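Local atomic coordinates of acetyltransferase, GNAT family (Enterococcus faecalis, PDB entry 1U6M), a protein that probably transfers an acyl group, most likely acetyl from acetyl-CoA, to an acceptor that remains unidentified, as enzymes of the GNAT family do. Residues 13-19 with 40-44; 26-30 with 100-104; 71-77 with 112-118; 105-109 with 172-176; 59-63 with 132-137. Residue numbers count along the deposited sequence, not the author numbering.

Contact 1 (13-19 with 40-44)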
# COMPACT_ATOMS: atom_id res chain seq x y z
N GLN A 13 14.64 -2.93 -0.74
CA GLN A 13 14.65 -4.02 0.24
C GLN A 13 13.76 -3.67 1.45
O GLN A 13 13.00 -4.55 1.94
CB GLN A 13 16.09 -4.32 0.70
CG GLN A 13 17.01 -4.90 -0.40
CD GLN A 13 16.77 -6.38 -0.56
OE1 GLN A 13 16.59 -7.08 0.44
NE2 GLN A 13 16.72 -6.86 -1.80
N ALA A 14 13.79 -2.40 1.90
CA ALA A 14 12.99 -2.02 3.07
C ALA A 14 11.48 -2.11 2.78
O ALA A 14 10.73 -2.60 3.58
CB ALA A 14 13.41 -0.58 3.63
N ILE A 15 11.07 -1.65 1.61
CA ILE A 15 9.71 -1.72 1.17
C ILE A 15 9.30 -3.19 1.05
O ILE A 15 8.23 -3.59 1.53
CB ILE A 15 9.52 -1.02 -0.24
CG1 ILE A 15 9.76 0.47 -0.17
CG2 ILE A 15 8.16 -1.34 -0.83
CD1 ILE A 15 9.93 1.10 -1.58
N ALA A 16 10.17 -4.00 0.42
CA ALA A 16 9.92 -5.44 0.22
C ALA A 16 9.71 -6.19 1.54
O ALA A 16 8.80 -7.04 1.65
CB ALA A 16 11.08 -6.07 -0.63
N ARG A 17 10.47 -5.84 2.58
CA ARG A 17 10.33 -6.48 3.91
C ARG A 17 8.99 -6.17 4.53
O ARG A 17 8.35 -7.04 5.17
CB ARG A 17 11.47 -6.06 4.84
CG ARG A 17 12.74 -6.73 4.46
CD ARG A 17 14.07 -6.29 5.21
NE ARG A 17 15.13 -6.51 4.19
CZ ARG A 17 15.68 -7.69 3.86
NH1 ARG A 17 15.37 -8.83 4.49
NH2 ARG A 17 16.58 -7.74 2.89
N LEU A 18 8.56 -4.91 4.35
CA LEU A 18 7.31 -4.46 4.87
C LEU A 18 6.14 -5.11 4.11
O LEU A 18 5.17 -5.55 4.74
CB LEU A 18 7.25 -2.92 4.83
CG LEU A 18 8.15 -2.18 5.81
CD1 LEU A 18 8.18 -0.68 5.49
CD2 LEU A 18 7.70 -2.46 7.27
N VAL A 19 6.24 -5.16 2.78
CA VAL A 19 5.24 -5.86 1.92
C VAL A 19 5.12 -7.36 2.23
O VAL A 19 4.03 -7.89 2.31
CB VAL A 19 5.50 -5.63 0.38
CG1 VAL A 19 4.53 -6.40 -0.44
CG2 VAL A 19 5.33 -4.16 0.06
N ILE A 40 11.53 -11.57 -0.96
CA ILE A 40 12.01 -10.22 -0.70
C ILE A 40 12.76 -9.70 -1.92
O ILE A 40 12.46 -8.59 -2.39
CB ILE A 40 12.79 -10.16 0.64
CG1 ILE A 40 11.80 -10.35 1.79
CG2 ILE A 40 13.59 -8.86 0.78
CD1 ILE A 40 12.40 -10.38 3.20
N ASP A 41 13.65 -10.51 -2.51
CA ASP A 41 14.36 -10.11 -3.73
C ASP A 41 13.46 -9.80 -4.94
O ASP A 41 13.70 -8.87 -5.70
CB ASP A 41 15.42 -11.19 -4.11
CG ASP A 41 16.70 -11.14 -3.17
OD1 ASP A 41 16.58 -11.32 -1.94
OD2 ASP A 41 17.83 -10.93 -3.65
N LEU A 42 12.39 -10.58 -5.09
CA LEU A 42 11.46 -10.44 -6.19
C LEU A 42 10.67 -9.13 -6.02
O LEU A 42 10.61 -8.32 -6.92
CB LEU A 42 10.50 -11.65 -6.19
CG LEU A 42 11.09 -13.02 -6.62
CD1 LEU A 42 10.09 -14.21 -6.33
CD2 LEU A 42 11.55 -13.05 -8.09
N LEU A 43 10.05 -8.96 -4.85
CA LEU A 43 9.41 -7.71 -4.46
C LEU A 43 10.31 -6.51 -4.68
O LEU A 43 9.87 -5.55 -5.34
CB LEU A 43 8.97 -7.80 -2.98
CG LEU A 43 7.85 -8.80 -2.72
CD1 LEU A 43 7.62 -9.11 -1.19
CD2 LEU A 43 6.51 -8.31 -3.44
N ALA A 44 11.57 -6.57 -4.20
CA ALA A 44 12.53 -5.41 -4.32
C ALA A 44 12.78 -5.06 -5.73
O ALA A 44 12.78 -3.87 -6.11
CB ALA A 44 13.83 -5.66 -3.64
O HOH W 1 16.64 -10.42 0.32
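Gln13 opens the contact on helix 12-25, where its CA lies 5.2 Å from that of Ala44 on helix 36-47. Its CA-to-CB bond points sideways, but an m, m side chain brings the amide back across the gap: OE1 sits 3.5 Å from Ile40 CG2 and NE2 3.6 Å from Ala44 CB. A water lies beside this end, 2.4 Å from Asp41 OD1 and 3.3 Å from Gln13 OE1, the latter only a weak bond.

One turn on, Ala16 is the small residue at the centre. Its CB lies 3.4 Å from the Ile40 backbone O, 3.6 Å from Leu43 CB and 4.1 Å from Ala44 CB. With alanines meeting here, the helix axes approach to 8.1 Å at 121° between their N-to-C directions. These are the first two helices of the GNAT fold, which follow the first strand; on its other side helix 12-25 lies against the sheet, with Leu18 on Ile71.

Arg17 starts out away from helix 36-47, yet its long side chain returns over Ile40: NH1 is 3.6 Å from Ile40 CD1, and Ile40 CG2 lies over one face of the guanidinium, so that the arginine covers the isoleucine on its solvent side. Val19 is deeper, directed at Leu43, with Val19 CG1 4.1 Å from Leu43 CD2. Leu43 also touches Tyr52 beyond the helices.

Contact 2 (26-30 with 100-104)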
# COMPACT_ATOMS: atom_id res chain seq x y z
N MET A 26 -2.13 -12.29 4.17
CA MET A 26 -3.11 -12.79 3.17
C MET A 26 -2.98 -14.30 2.96
O MET A 26 -3.85 -14.92 2.35
CB MET A 26 -2.87 -12.15 1.78
CG MET A 26 -3.26 -10.74 1.65
SD MET A 26 -2.54 -9.99 0.17
CE MET A 26 -3.82 -10.41 -1.04
N GLU A 27 -1.85 -14.86 3.41
CA GLU A 27 -1.56 -16.28 3.26
C GLU A 27 -1.56 -16.69 1.78
O GLU A 27 -2.24 -17.61 1.34
CB GLU A 27 -2.53 -17.12 4.10
CG GLU A 27 -2.65 -16.68 5.56
CD GLU A 27 -3.64 -17.55 6.34
OE1 GLU A 27 -4.77 -17.08 6.62
OE2 GLU A 27 -3.27 -18.72 6.64
N LEU A 28 -0.77 -15.96 1.02
CA LEU A 28 -0.67 -16.15 -0.39
C LEU A 28 0.01 -17.48 -0.58
O LEU A 28 0.99 -17.79 0.13
CB LEU A 28 0.08 -14.98 -1.02
CG LEU A 28 -0.71 -14.07 -1.99
CD1 LEU A 28 -2.21 -13.81 -1.72
CD2 LEU A 28 0.02 -12.79 -2.21
N PRO A 29 -0.54 -18.32 -1.49
CA PRO A 29 0.07 -19.65 -1.70
C PRO A 29 1.48 -19.60 -2.24
O PRO A 29 2.21 -20.56 -2.03
CB PRO A 29 -0.91 -20.33 -2.69
CG PRO A 29 -2.23 -19.58 -2.46
CD PRO A 29 -1.77 -18.15 -2.30
N ILE A 30 1.89 -18.54 -2.93
CA ILE A 30 3.27 -18.43 -3.40
C ILE A 30 4.34 -18.53 -2.27
O ILE A 30 5.48 -18.82 -2.53
CB ILE A 30 3.51 -17.13 -4.25
CG1 ILE A 30 4.83 -17.22 -5.04
CG2 ILE A 30 3.37 -15.80 -3.41
CD1 ILE A 30 4.74 -18.23 -6.22
N VAL A 100 0.75 -16.20 -10.80
CA VAL A 100 0.70 -16.26 -9.31
C VAL A 100 -0.53 -15.46 -8.84
O VAL A 100 -0.79 -14.35 -9.34
CB VAL A 100 2.03 -15.66 -8.74
CG1 VAL A 100 2.25 -14.25 -9.28
CG2 VAL A 100 2.07 -15.65 -7.20
N ARG A 101 -1.27 -15.99 -7.88
CA ARG A 101 -2.39 -15.30 -7.27
C ARG A 101 -1.86 -14.15 -6.37
O ARG A 101 -1.02 -14.37 -5.50
CB ARG A 101 -3.24 -16.27 -6.39
CG ARG A 101 -3.39 -17.67 -6.94
CD ARG A 101 -4.23 -18.60 -5.99
NE ARG A 101 -5.56 -18.02 -5.91
CZ ARG A 101 -6.63 -18.52 -6.51
NH1 ARG A 101 -6.58 -19.66 -7.20
NH2 ARG A 101 -7.75 -17.83 -6.44
N LEU A 102 -2.39 -12.95 -6.58
CA LEU A 102 -1.96 -11.73 -5.92
C LEU A 102 -3.19 -11.08 -5.34
O LEU A 102 -3.94 -11.71 -4.59
CB LEU A 102 -1.21 -10.80 -6.90
CG LEU A 102 0.18 -11.31 -7.35
CD1 LEU A 102 0.94 -10.39 -8.37
CD2 LEU A 102 1.09 -11.75 -6.13
N PHE A 103 -3.44 -9.82 -5.65
CA PHE A 103 -4.66 -9.14 -5.14
C PHE A 103 -5.80 -9.15 -6.13
O PHE A 103 -5.61 -8.97 -7.33
CB PHE A 103 -4.36 -7.69 -4.74
CG PHE A 103 -3.10 -7.53 -3.94
CD1 PHE A 103 -1.86 -7.53 -4.57
CD2 PHE A 103 -3.16 -7.36 -2.57
CE1 PHE A 103 -0.70 -7.39 -3.85
CE2 PHE A 103 -1.98 -7.18 -1.84
CZ PHE A 103 -0.76 -7.22 -2.49
N ILE A 104 -6.99 -9.28 -5.61
CA ILE A 104 -8.19 -8.93 -6.37
C ILE A 104 -8.28 -7.40 -6.48
O ILE A 104 -8.18 -6.69 -5.48
CB ILE A 104 -9.43 -9.62 -5.81
CG1 ILE A 104 -9.13 -11.13 -5.62
CG2 ILE A 104 -10.60 -9.46 -6.77
CD1 ILE A 104 -10.30 -11.96 -5.14
O HOH W 2 0.07 -16.67 -4.51
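A Met-aromatic contact marks the place where two loops of the acetyltransferase meet: 26-30, between the first two helices of the GNAT fold, and 100-104, leading from helix 85-93 to strand 112-120. In many relatives the loop between those first two helices borders the acceptor site; whether it does so here is not established. The two segments run nearly antiparallel, with end-to-end directions 164° apart, but are too far separated to pair as strands.

Met26 SD lies 4.3 Å from the centroid of the Phe103 ring, at an oblique angle, and its methyl comes closer still, Met26 CE to Phe103 CD2 being 3.5 Å. The ring also has a cation-pi partner in Arg53. After Met26 the helix is over: Glu27 adopts positive phi, and the chain turns so that Leu28 can reach the opposite loop. Leu28 CG rests 3.5 Å from Arg101 O, and Leu28 CD2 lies 4.2 Å from Leu102 CD2. Further along, Pro29 CG meets the aliphatic Arg101 CD at 4.2 Å, and Ile30 CB packs on Val100 CG2 at 3.6 Å, where Phe91 touches both residues.

The polar link is indirect: a water accepts from Ile30 N at 3.1 Å and donates to Arg101 O at 2.7 Å. Dispersion and sulfur-aromatic forces therefore hold the loops directly, while solvent satisfies backbone groups that stand too far apart to bond.

Contact 3 (71-77 with 112-118)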
# COMPACT_ATOMS: atom_id res chain seq x y z
N ILE A 71 5.76 3.11 5.67
CA ILE A 71 5.50 3.58 4.32
C ILE A 71 3.99 3.79 4.16
O ILE A 71 3.19 3.11 4.78
CB ILE A 71 6.04 2.57 3.26
CG1 ILE A 71 5.30 1.20 3.30
CG2 ILE A 71 7.59 2.47 3.35
CD1 ILE A 71 5.86 0.17 2.29
N ALA A 72 3.62 4.75 3.33
CA ALA A 72 2.24 4.98 2.93
C ALA A 72 2.30 4.79 1.44
O ALA A 72 3.15 5.41 0.76
CB ALA A 72 1.82 6.40 3.23
N VAL A 73 1.40 3.96 0.92
CA VAL A 73 1.36 3.53 -0.49
C VAL A 73 -0.05 3.76 -1.09
O VAL A 73 -1.06 3.38 -0.46
CB VAL A 73 1.63 2.01 -0.67
CG1 VAL A 73 1.78 1.69 -2.23
CG2 VAL A 73 2.86 1.61 0.11
N GLY A 74 -0.11 4.38 -2.28
CA GLY A 74 -1.38 4.66 -2.92
C GLY A 74 -1.19 5.12 -4.37
O GLY A 74 -0.04 5.33 -4.82
N TYR A 75 -2.31 5.32 -5.08
CA TYR A 75 -2.26 5.54 -6.52
C TYR A 75 -3.59 6.13 -6.95
O TYR A 75 -4.63 5.87 -6.27
CB TYR A 75 -1.95 4.21 -7.31
CG TYR A 75 -2.60 2.98 -6.70
CD1 TYR A 75 -3.95 2.67 -6.94
CD2 TYR A 75 -1.86 2.13 -5.84
CE1 TYR A 75 -4.58 1.55 -6.30
CE2 TYR A 75 -2.48 1.01 -5.22
CZ TYR A 75 -3.82 0.74 -5.45
OH TYR A 75 -4.43 -0.35 -4.83
N PRO A 76 -3.60 6.88 -8.08
CA PRO A 76 -4.91 7.22 -8.75
C PRO A 76 -5.73 5.97 -8.97
O PRO A 76 -5.18 4.99 -9.36
CB PRO A 76 -4.51 7.80 -10.09
CG PRO A 76 -3.05 8.46 -9.76
CD PRO A 76 -2.42 7.49 -8.75
N ALA A 77 -7.04 5.99 -8.69
CA ALA A 77 -7.94 4.84 -8.92
C ALA A 77 -7.86 4.22 -10.34
O ALA A 77 -8.05 3.01 -10.51
CB ALA A 77 -9.36 5.24 -8.65
N GLU A 112 -10.81 9.13 -6.95
CA GLU A 112 -10.01 9.26 -5.73
C GLU A 112 -8.51 8.97 -5.99
O GLU A 112 -8.15 8.28 -6.96
CB GLU A 112 -10.59 8.36 -4.63
CG GLU A 112 -10.21 6.92 -4.77
CD GLU A 112 -11.11 5.99 -4.04
OE1 GLU A 112 -10.93 4.77 -4.19
OE2 GLU A 112 -12.01 6.46 -3.35
N TRP A 113 -7.63 9.53 -5.16
CA TRP A 113 -6.31 8.95 -4.93
C TRP A 113 -6.52 7.87 -3.85
O TRP A 113 -7.02 8.15 -2.75
CB TRP A 113 -5.36 10.00 -4.46
CG TRP A 113 -3.89 9.57 -4.43
CD1 TRP A 113 -2.96 9.75 -5.41
CD2 TRP A 113 -3.19 8.91 -3.35
NE1 TRP A 113 -1.73 9.25 -5.01
CE2 TRP A 113 -1.85 8.72 -3.75
CE3 TRP A 113 -3.58 8.45 -2.08
CZ2 TRP A 113 -0.89 8.12 -2.92
CZ3 TRP A 113 -2.62 7.83 -1.24
CH2 TRP A 113 -1.31 7.68 -1.67
N TYR A 114 -6.28 6.62 -4.22
CA TYR A 114 -6.60 5.53 -3.33
C TYR A 114 -5.41 5.12 -2.41
O TYR A 114 -4.29 4.85 -2.91
CB TYR A 114 -7.05 4.32 -4.12
CG TYR A 114 -7.36 3.13 -3.23
CD1 TYR A 114 -6.55 1.97 -3.25
CD2 TYR A 114 -8.43 3.14 -2.35
CE1 TYR A 114 -6.84 0.87 -2.44
CE2 TYR A 114 -8.71 2.01 -1.51
CZ TYR A 114 -7.91 0.91 -1.58
OH TYR A 114 -8.17 -0.17 -0.75
N LEU A 115 -5.66 5.09 -1.10
CA LEU A 115 -4.67 4.64 -0.12
C LEU A 115 -4.72 3.13 -0.04
O LEU A 115 -5.64 2.57 0.52
CB LEU A 115 -4.87 5.28 1.26
CG LEU A 115 -4.06 4.71 2.46
CD1 LEU A 115 -2.61 4.84 2.21
CD2 LEU A 115 -4.48 5.37 3.85
N ASP A 116 -3.69 2.49 -0.58
CA ASP A 116 -3.55 1.04 -0.59
C ASP A 116 -3.11 0.52 0.80
O ASP A 116 -3.71 -0.37 1.35
CB ASP A 116 -2.49 0.69 -1.63
CG ASP A 116 -2.37 -0.79 -1.87
OD1 ASP A 116 -2.60 -1.24 -3.00
OD2 ASP A 116 -2.08 -1.53 -0.93
N THR A 117 -2.02 1.08 1.34
CA THR A 117 -1.55 0.63 2.60
C THR A 117 -0.73 1.64 3.39
O THR A 117 0.04 2.41 2.84
CB THR A 117 -0.83 -0.76 2.51
OG1 THR A 117 -0.75 -1.24 3.87
CG2 THR A 117 0.59 -0.67 2.11
N ILE A 118 -0.90 1.62 4.71
CA ILE A 118 0.08 2.27 5.62
C ILE A 118 0.68 1.16 6.46
O ILE A 118 -0.04 0.42 7.12
CB ILE A 118 -0.57 3.38 6.53
CG1 ILE A 118 -0.90 4.64 5.70
CG2 ILE A 118 0.36 3.68 7.71
CD1 ILE A 118 -1.88 5.54 6.31
O HOH W 3 1.16 7.79 -5.43
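Strands 67-76 and 112-120 pair antiparallel at the middle of the GNAT sheet, and a classic beta bulge interrupts them: Asp116 and Thr117 both face Val73, whose O accepts from Asp116 N at 2.8 Å and Thr117 N at 3.1 Å. In relatives the bulge of this strand lies at the acetyl-CoA site, and probably does so here.

The main hollow is at Gly74. Lacking a side chain, it offers a flat patch on which the Trp113 indole lies, one face over Gly74 CA, with CH2 just 3.3 Å from that atom; a CB on Gly74 would fall 2.2 Å from CH2. Pro76 flanks the indole, its CD 4.1 Å from Trp113 CD1, while Leu137 and Val140 of helix 137-142 touch the tryptophan too. Farther along this face Ala72 is a shallow seat for Ile118, CB to CG1 4.1 Å.

Val73, Tyr75, Tyr114 and Thr117 project from the other face. Val73 CG2 fits against Thr117 CG2 at 3.8 Å. The Tyr75 ring leans obliquely beside Tyr114, CE1 to CD1 3.7 Å, and spans the space in front of the bulge until Tyr75 OH donates to Asp116 OD1, also salt-bridged to Arg53, at 2.7 Å.

Contact 4 (105-109 with 172-176)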
# COMPACT_ATOMS: atom_id res chain seq x y z
N GLU A 105 -8.34 -6.90 -7.71
CA GLU A 105 -8.13 -5.47 -8.04
C GLU A 105 -9.49 -4.73 -8.14
O GLU A 105 -9.79 -4.06 -9.15
CB GLU A 105 -7.29 -5.29 -9.34
CG GLU A 105 -5.81 -5.74 -9.28
CD GLU A 105 -5.12 -5.77 -10.67
OE1 GLU A 105 -5.84 -6.02 -11.68
OE2 GLU A 105 -3.87 -5.55 -10.76
N GLU A 106 -10.30 -4.85 -7.09
CA GLU A 106 -11.65 -4.30 -7.14
C GLU A 106 -12.01 -3.38 -5.94
O GLU A 106 -13.14 -3.41 -5.44
CB GLU A 106 -12.67 -5.43 -7.34
CG GLU A 106 -12.61 -6.08 -8.76
CD GLU A 106 -13.24 -7.48 -8.82
OE1 GLU A 106 -13.54 -8.09 -7.76
OE2 GLU A 106 -13.43 -7.99 -9.95
N GLU A 107 -11.06 -2.55 -5.51
CA GLU A 107 -11.22 -1.88 -4.24
C GLU A 107 -11.34 -0.35 -4.27
O GLU A 107 -11.69 0.27 -3.28
CB GLU A 107 -10.15 -2.38 -3.25
CG GLU A 107 -8.72 -2.27 -3.69
CD GLU A 107 -7.77 -3.08 -2.80
OE1 GLU A 107 -6.61 -2.70 -2.55
OE2 GLU A 107 -8.20 -4.13 -2.34
N THR A 108 -11.08 0.25 -5.43
CA THR A 108 -11.12 1.70 -5.58
C THR A 108 -12.45 2.22 -6.13
O THR A 108 -13.21 1.46 -6.70
CB THR A 108 -9.95 2.25 -6.45
OG1 THR A 108 -10.21 2.01 -7.84
CG2 THR A 108 -8.63 1.63 -6.03
N LEU A 109 -12.71 3.52 -5.92
CA LEU A 109 -13.76 4.26 -6.62
C LEU A 109 -13.16 5.27 -7.63
O LEU A 109 -12.04 5.76 -7.42
CB LEU A 109 -14.65 5.03 -5.65
CG LEU A 109 -15.58 4.27 -4.70
CD1 LEU A 109 -16.57 5.26 -4.12
CD2 LEU A 109 -16.31 3.08 -5.38
N VAL A 172 -18.69 6.32 2.38
CA VAL A 172 -19.18 6.59 1.02
C VAL A 172 -19.89 5.35 0.42
O VAL A 172 -20.93 5.50 -0.18
CB VAL A 172 -18.03 7.11 0.10
CG1 VAL A 172 -18.45 7.10 -1.40
CG2 VAL A 172 -17.58 8.50 0.54
N THR A 173 -19.35 4.14 0.60
CA THR A 173 -20.00 2.89 0.14
C THR A 173 -19.58 1.75 1.03
O THR A 173 -18.88 1.96 2.01
CB THR A 173 -19.62 2.48 -1.32
OG1 THR A 173 -19.68 3.61 -2.21
CG2 THR A 173 -20.59 1.39 -1.86
N THR A 174 -19.98 0.53 0.65
CA THR A 174 -19.62 -0.73 1.29
C THR A 174 -19.08 -1.71 0.21
O THR A 174 -19.65 -1.80 -0.87
CB THR A 174 -20.85 -1.32 1.99
OG1 THR A 174 -21.58 -0.28 2.65
CG2 THR A 174 -20.47 -2.35 3.03
N MET A 175 -17.98 -2.42 0.48
CA MET A 175 -17.46 -3.43 -0.47
C MET A 175 -17.31 -4.78 0.21
O MET A 175 -17.15 -4.83 1.42
CB MET A 175 -16.10 -3.02 -1.06
CG MET A 175 -16.05 -1.58 -1.49
SD MET A 175 -14.69 -1.10 -2.57
CE MET A 175 -15.47 0.35 -3.30
N THR A 176 -17.36 -5.87 -0.57
CA THR A 176 -16.98 -7.21 -0.09
C THR A 176 -15.81 -7.68 -0.92
O THR A 176 -15.95 -7.86 -2.13
CB THR A 176 -18.13 -8.24 -0.21
OG1 THR A 176 -19.33 -7.69 0.35
CG2 THR A 176 -17.78 -9.57 0.49
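Strand 170-177 is the outermost strand at one end of the GNAT sheet, joined by a hairpin to strand 180-188; loop 105-109, on its way into strand 112-120, runs alongside that hairpin. The two touching parts run in opposed directions, 174° apart, yet their nearest CA atoms, Glu107 and Met175, are 7.5 Å apart, so side chains bridge the gap.

Apolar packing centres on Leu109, whose two methyls serve different neighbours. CD1 lies 3.8 Å from Val172 CG1 and 4.0 Å from Thr173 OG1, whereas Leu109 CD2 meets Met175 CE at 3.5 Å. His184 and Gln186 of the adjoining strand also touch Leu109. Val172 and Thr173 can both point toward the loop because they form a classic beta bulge, the pair facing His184 together.

Hydrogen bonds secure each part separately rather than to one another: Met175 pairs backbone to backbone with Tyr182 in the hairpin, while the side chains of Glu112, Asn152 and Glu80 hold Leu109 N, Glu107 O and Glu107 N of the loop.

Contacts of the thioether with carbonyl oxygens make up the third kind. Met175 extends from the strand to place its tip under successive loop carbonyls: CE is 4.2 Å from Thr108 O, and SD is 4.0 Å from Glu106 O and only 3.4 Å from Glu107 O.

Contact 5 (59-63 with 132-137)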
# COMPACT_ATOMS: atom_id res chain seq x y z
N ILE A 59 5.25 5.69 -3.25
CA ILE A 59 5.46 5.53 -1.82
C ILE A 59 6.03 6.78 -1.06
O ILE A 59 7.02 7.44 -1.47
CB ILE A 59 6.35 4.29 -1.52
CG1 ILE A 59 5.68 3.03 -2.10
CG2 ILE A 59 6.55 4.14 -0.03
CD1 ILE A 59 6.42 1.72 -1.84
N LEU A 60 5.42 7.02 0.10
CA LEU A 60 5.94 7.99 1.06
C LEU A 60 6.59 7.26 2.21
O LEU A 60 6.02 6.30 2.74
CB LEU A 60 4.81 8.89 1.57
CG LEU A 60 5.05 10.32 2.04
CD1 LEU A 60 5.72 11.21 0.98
CD2 LEU A 60 3.72 10.82 2.38
N VAL A 61 7.78 7.71 2.61
CA VAL A 61 8.56 7.02 3.66
C VAL A 61 8.52 7.85 4.93
O VAL A 61 8.62 9.08 4.88
CB VAL A 61 10.07 6.78 3.14
CG1 VAL A 61 11.03 6.52 4.25
CG2 VAL A 61 10.12 5.61 2.17
N TYR A 62 8.36 7.20 6.08
CA TYR A 62 8.68 7.84 7.36
C TYR A 62 10.02 7.37 7.91
O TYR A 62 10.16 6.22 8.29
CB TYR A 62 7.61 7.59 8.39
CG TYR A 62 7.77 8.46 9.62
CD1 TYR A 62 8.62 8.09 10.67
CD2 TYR A 62 7.09 9.66 9.71
CE1 TYR A 62 8.76 8.87 11.80
CE2 TYR A 62 7.24 10.47 10.81
CZ TYR A 62 8.06 10.05 11.85
OH TYR A 62 8.15 10.87 12.93
N GLU A 63 11.00 8.25 8.00
CA GLU A 63 12.35 7.88 8.44
C GLU A 63 12.57 8.19 9.93
O GLU A 63 12.39 9.32 10.37
CB GLU A 63 13.37 8.61 7.57
CG GLU A 63 14.61 7.88 7.27
CD GLU A 63 15.53 8.69 6.41
OE1 GLU A 63 15.39 8.64 5.16
OE2 GLU A 63 16.39 9.38 6.99
N LYS A 132 0.86 9.81 11.50
CA LYS A 132 1.60 10.89 10.80
C LYS A 132 1.75 10.74 9.29
O LYS A 132 1.78 11.72 8.58
CB LYS A 132 3.02 11.03 11.31
CG LYS A 132 3.13 11.42 12.70
CD LYS A 132 4.62 11.53 12.99
CE LYS A 132 5.12 12.90 12.58
NZ LYS A 132 6.08 13.36 13.65
N LEU A 133 1.93 9.52 8.82
CA LEU A 133 1.96 9.24 7.40
C LEU A 133 0.62 9.63 6.76
O LEU A 133 0.58 10.24 5.70
CB LEU A 133 2.35 7.75 7.14
CG LEU A 133 3.85 7.44 7.17
CD1 LEU A 133 4.04 5.97 7.17
CD2 LEU A 133 4.52 8.08 5.95
N LEU A 134 -0.46 9.30 7.43
CA LEU A 134 -1.80 9.59 7.00
C LEU A 134 -2.04 11.12 6.94
O LEU A 134 -2.66 11.62 5.97
CB LEU A 134 -2.72 8.86 7.96
CG LEU A 134 -4.22 8.95 7.90
CD1 LEU A 134 -4.78 8.54 6.53
CD2 LEU A 134 -4.74 8.04 9.02
N ASP A 135 -1.53 11.88 7.92
CA ASP A 135 -1.60 13.35 7.86
C ASP A 135 -0.95 13.98 6.61
O ASP A 135 -1.28 15.11 6.25
CB ASP A 135 -0.94 14.01 9.11
CG ASP A 135 -1.75 13.82 10.39
OD1 ASP A 135 -2.94 13.42 10.33
OD2 ASP A 135 -1.19 14.08 11.48
N ALA A 136 0.03 13.29 6.03
CA ALA A 136 0.86 13.80 4.93
C ALA A 136 0.23 13.51 3.60
O ALA A 136 0.71 13.97 2.58
CB ALA A 136 2.25 13.12 4.95
N LEU A 137 -0.82 12.71 3.60
CA LEU A 137 -1.37 12.20 2.36
C LEU A 137 -2.24 13.16 1.53
O LEU A 137 -2.29 12.98 0.32
CB LEU A 137 -2.12 10.88 2.62
CG LEU A 137 -1.20 9.63 2.81
CD1 LEU A 137 -2.01 8.40 3.02
CD2 LEU A 137 -0.14 9.46 1.64
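Leu60 and Tyr62, two residues apart on strand 59-64, direct their side chains to segment 132-137, whereas Val61 between them points away. Leu60 takes the t, p rotamer, which carries CD2 rather than CD1 toward the helical segment: Leu60 CD2 lies 3.7 Å from Ala136 CB and 4.2 Å from Leu137 CD2. Leu133, in the m, t conformation, starts sideways but reaches back to the strand, its CD2 sitting 4.0 Å from Leu60 O and 3.9 Å from Tyr62 N, so that one methyl rests on the backbone between the two inward-facing residues.

Here the helix that follows strand 112-120 in the GNAT fold covers one face of the sheet, opposite the side on which helix 12-25 packs. In the family this helix comes directly after the loop that grips the pyrophosphate of acetyl-CoA. Leu137, at the start of helix 137-142, extends the packing across the sheet by also touching Ala72 and Leu115.

The strand backbone points Tyr62 toward the helix, bringing its CB 4.0 Å from Leu133 CG; chi1 at t and chi2 at -84° then send the phenol along the helix flank toward Lys132. The lysine, extended at chi2 and then bent to p at chi3, passes its CD obliquely by the ring and gives a weak hydrogen bond from Lys132 NZ to Tyr62 OH at 3.3 Å. That hydroxyl has its stronger partner in the backbone N of Ser2.

How the contacts relate
Contact 3 is the hub, its centre about 6 Å from that of the chain. Contact 5 joins it through the sheet, Ala72 O to Leu60 N being 2.9 Å, and from the helix side, with Leu115 CD1 3.7 Å from Leu137 CD1. Contact 1 backs the other face: Leu18 CD1 lies 3.9 Å from Ile71 CG2 and Ile15 CD1 3.6 Å from Ile59 CD1. Contact 4 meets contact 3 through Tyr114 CG and Thr108 CG2, 3.4 Å apart, and continues in sequence directly from contact 2, their centres about 19 Å apart. A bound sulfate, probably from crystallisation, lies about 3 Å from the Leu115 side chain, close to the bulge where relatives hold acetyl-CoA.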